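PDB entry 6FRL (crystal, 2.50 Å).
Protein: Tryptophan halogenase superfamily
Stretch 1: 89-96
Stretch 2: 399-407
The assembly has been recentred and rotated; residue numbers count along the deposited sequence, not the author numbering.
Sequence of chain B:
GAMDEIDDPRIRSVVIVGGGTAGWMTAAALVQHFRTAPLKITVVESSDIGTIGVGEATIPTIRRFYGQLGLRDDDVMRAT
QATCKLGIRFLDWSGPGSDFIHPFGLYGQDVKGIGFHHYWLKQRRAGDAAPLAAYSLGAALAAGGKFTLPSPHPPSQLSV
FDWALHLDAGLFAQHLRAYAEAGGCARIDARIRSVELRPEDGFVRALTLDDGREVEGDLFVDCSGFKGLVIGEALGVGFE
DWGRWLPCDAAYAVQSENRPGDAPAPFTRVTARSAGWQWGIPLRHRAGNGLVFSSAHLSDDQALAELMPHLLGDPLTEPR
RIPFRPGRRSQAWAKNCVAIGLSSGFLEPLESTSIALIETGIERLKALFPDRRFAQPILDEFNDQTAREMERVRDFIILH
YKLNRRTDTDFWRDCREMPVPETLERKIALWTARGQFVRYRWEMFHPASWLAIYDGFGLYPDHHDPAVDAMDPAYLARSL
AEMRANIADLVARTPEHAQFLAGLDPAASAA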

# COMPACT_ATOMS: atom_id res chain seq x y z
N ARG B 89 -2.68 26.69 5.28
CA ARG B 89 -1.62 27.56 5.79
C ARG B 89 -1.66 27.65 7.32
O ARG B 89 -2.62 28.14 7.87
N PHE B 90 -0.61 27.15 7.97
CA PHE B 90 -0.52 27.11 9.45
C PHE B 90 0.27 28.32 9.97
O PHE B 90 1.47 28.50 9.64
N LEU B 91 -0.43 29.17 10.74
CA LEU B 91 0.11 30.44 11.26
C LEU B 91 0.20 30.38 12.76
O LEU B 91 -0.75 29.91 13.42
N ASP B 92 1.38 30.77 13.26
CA ASP B 92 1.65 30.94 14.70
C ASP B 92 1.66 29.65 15.54
O ASP B 92 1.47 29.74 16.75
N TRP B 93 1.88 28.47 14.94
CA TRP B 93 1.95 27.20 15.74
C TRP B 93 3.32 27.01 16.41
O TRP B 93 3.46 26.23 17.36
N SER B 94 4.33 27.70 15.88
CA SER B 94 5.70 27.63 16.40
C SER B 94 6.13 28.90 17.19
O SER B 94 7.27 28.99 17.63
N GLY B 95 5.20 29.84 17.41
CA GLY B 95 5.47 31.15 17.97
C GLY B 95 5.07 32.25 16.98
O GLY B 95 5.01 31.99 15.78
N PRO B 96 4.79 33.47 17.49
CA PRO B 96 4.48 34.65 16.69
C PRO B 96 5.26 34.80 15.37
O PRO B 96 6.49 34.79 15.37
N LEU B 399 -0.24 14.88 15.94
CA LEU B 399 1.11 15.36 15.65
C LEU B 399 1.23 16.88 15.63
O LEU B 399 2.24 17.41 16.12
N HIS B 400 0.22 17.55 15.08
CA HIS B 400 0.22 19.01 14.94
C HIS B 400 0.34 19.69 16.35
O HIS B 400 1.08 20.68 16.56
N TYR B 401 -0.40 19.15 17.31
CA TYR B 401 -0.36 19.66 18.68
C TYR B 401 0.94 19.25 19.39
O TYR B 401 1.58 20.06 20.05
N LYS B 402 1.30 17.97 19.24
CA LYS B 402 2.49 17.39 19.87
C LYS B 402 3.79 18.14 19.59
O LYS B 402 4.65 18.18 20.47
N LEU B 403 3.94 18.71 18.38
CA LEU B 403 5.18 19.38 17.95
C LEU B 403 5.17 20.92 18.02
O LEU B 403 6.13 21.60 17.57
N ASN B 404 4.12 21.49 18.59
CA ASN B 404 4.03 22.94 18.67
C ASN B 404 5.21 23.50 19.49
O ASN B 404 5.76 22.80 20.33
N ARG B 405 5.61 24.73 19.20
CA ARG B 405 6.70 25.41 19.91
C ARG B 405 6.24 26.73 20.62
O ARG B 405 7.02 27.66 20.84
N ARG B 406 4.97 26.79 21.00
CA ARG B 406 4.42 27.98 21.63
C ARG B 406 4.74 27.93 23.12
O ARG B 406 4.54 26.90 23.75
N THR B 407 5.24 29.03 23.67
CA THR B 407 5.60 29.11 25.11
C THR B 407 4.52 29.85 25.94
O THR B 407 4.50 29.71 27.16

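The contact opens on the last turn of a helix and finishes on a loop, and its chemistry shifts along the way, from aromatic packing to hydrogen bonds. Leu399 lies out of reach of stretch 1, but its carbonyl O accepts from Leu403 N, closing the final turn.

His400 points toward stretch 1 with chi1 m. Its CD2 meets Phe90 CZ at 3.7 Å, with CZ near the plane of the imidazole. Phe90, also m and pointing toward its partner, brings its ring in obliquely, the planes at 49°. Both imidazole nitrogens are hydrogen-bonded elsewhere in the structure, and the phenyl ring meets the carbon CD2 between NE2 and CG.

Trp93 packs on His400 and Tyr401. Its CA-to-CB bond points away, yet the m rotamer (chi2 67°) carries the indole back, placing CE3 3.7 Å from His400 O and CZ3 4.1 Å from Tyr401 CD1. Tyr401, likewise m, also starts away and returns at its end; the two rings meet obliquely.

Lys402 is out of reach, and Leu403, the first residue to leave helical angles, leads its side chain away. Asn404 then shapes the exit, its chi1 of 91° lying between wells. Its ND2 donates to Tyr401 O (2.9 Å) and its OD1 accepts from Arg406 N (2.9 Å), so one amide ties the helix end to the following loop. Its CB lies 3.5 Å from Trp93 O.

That same Trp93 O accepts from Arg405 N at 3.2 Å. The Arg405 side chain, m at chi1 and poorly ordered, leads away, although its CB sits 4.2 Å from Ser94 CB.

Arg406 (m, t, p) starts sideways and bends back. Its CG packs 3.6 Å from Trp93 O, while NH1 donates nearly straight to Asp92 O at 3.0 Å, in the guanidinium plane. Gly95 N lies 3.9 Å from Arg406 CG. Thr407 makes no contact.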

# COMPACT_ATOMS: atom_id res chain seq x y z
CB ARG B 89 -1.75 28.92 5.15
CG ARG B 89 -0.55 29.81 5.40
CD ARG B 89 -0.58 31.02 4.51
NE ARG B 89 0.63 31.81 4.64
CZ ARG B 89 1.04 32.74 3.78
NH1 ARG B 89 0.32 33.04 2.71
NH2 ARG B 89 2.17 33.39 4.00
CB PHE B 90 0.12 25.80 9.92
CG PHE B 90 -0.76 24.61 9.70
CD1 PHE B 90 -1.74 24.29 10.61
CD2 PHE B 90 -0.67 23.85 8.54
CE1 PHE B 90 -2.61 23.23 10.37
CE2 PHE B 90 -1.52 22.78 8.32
CZ PHE B 90 -2.49 22.47 9.23
CB LEU B 91 -0.77 31.62 10.83
CG LEU B 91 -0.86 31.81 9.31
CD1 LEU B 91 -1.89 32.85 8.90
CD2 LEU B 91 0.51 32.15 8.75
CB ASP B 92 0.71 32.00 15.36
CG ASP B 92 0.72 33.35 14.63
OD1 ASP B 92 1.71 33.75 13.95
OD2 ASP B 92 -0.29 34.04 14.73
CB TRP B 93 1.57 25.95 14.90
CG TRP B 93 0.11 25.89 14.57
CD1 TRP B 93 -0.59 26.75 13.75
CD2 TRP B 93 -0.86 24.95 15.08
NE1 TRP B 93 -1.93 26.39 13.72
CE2 TRP B 93 -2.12 25.30 14.53
CE3 TRP B 93 -0.79 23.86 15.95
CZ2 TRP B 93 -3.28 24.59 14.82
CZ3 TRP B 93 -1.95 23.15 16.22
CH2 TRP B 93 -3.17 23.51 15.66
CB SER B 94 6.67 27.34 15.25
OG SER B 94 6.64 25.98 14.88
CB PRO B 96 4.83 35.79 17.64
CG PRO B 96 4.39 35.27 18.97
CD PRO B 96 4.49 33.75 18.91
CB LEU B 399 1.65 14.80 14.30
CG LEU B 399 3.12 15.09 13.99
CD1 LEU B 399 4.04 14.42 14.99
CD2 LEU B 399 3.49 14.68 12.59
CB HIS B 400 -1.04 19.52 14.23
CG HIS B 400 -1.16 19.15 12.77
ND1 HIS B 400 -1.38 17.86 12.34
CD2 HIS B 400 -1.20 19.94 11.66
CE1 HIS B 400 -1.52 17.86 11.02
NE2 HIS B 400 -1.42 19.11 10.58
CB TYR B 401 -1.55 19.12 19.49
CG TYR B 401 -2.91 19.64 19.10
CD1 TYR B 401 -3.31 20.95 19.44
CD2 TYR B 401 -3.84 18.84 18.41
CE1 TYR B 401 -4.56 21.44 19.08
CE2 TYR B 401 -5.10 19.32 18.06
CZ TYR B 401 -5.45 20.62 18.40
OH TYR B 401 -6.69 21.12 18.11
CB LYS B 402 2.63 15.94 19.44
CG LYS B 402 3.80 15.18 20.09
CD LYS B 402 3.77 15.27 21.61
CE LYS B 402 4.59 14.19 22.29
NZ LYS B 402 4.67 14.43 23.76
CB LEU B 403 5.49 18.96 16.51
CG LEU B 403 5.60 17.47 16.21
CD1 LEU B 403 5.96 17.27 14.75
CD2 LEU B 403 6.66 16.83 17.09
CB ASN B 404 2.66 23.36 19.22
CG ASN B 404 2.66 23.51 20.72
OD1 ASN B 404 3.06 24.56 21.23
ND2 ASN B 404 2.18 22.49 21.43
CB ARG B 405 7.86 25.69 18.93
CG ARG B 405 8.61 24.47 18.47
CD ARG B 405 10.03 24.90 18.04
NE ARG B 405 10.76 23.87 17.30
CZ ARG B 405 11.99 23.41 17.57
NH1 ARG B 405 12.71 23.88 18.60
NH2 ARG B 405 12.52 22.46 16.81
CB ARG B 406 2.91 28.06 21.39
CG ARG B 406 2.52 28.52 19.99
CD ARG B 406 1.02 28.55 19.82
NE ARG B 406 0.36 29.58 20.65
CZ ARG B 406 -0.03 30.78 20.23
NH1 ARG B 406 0.16 31.19 18.97
NH2 ARG B 406 -0.60 31.61 21.09
CB THR B 407 7.01 29.75 25.31
OG1 THR B 407 6.91 31.18 25.42
CG2 THR B 407 7.98 29.41 24.16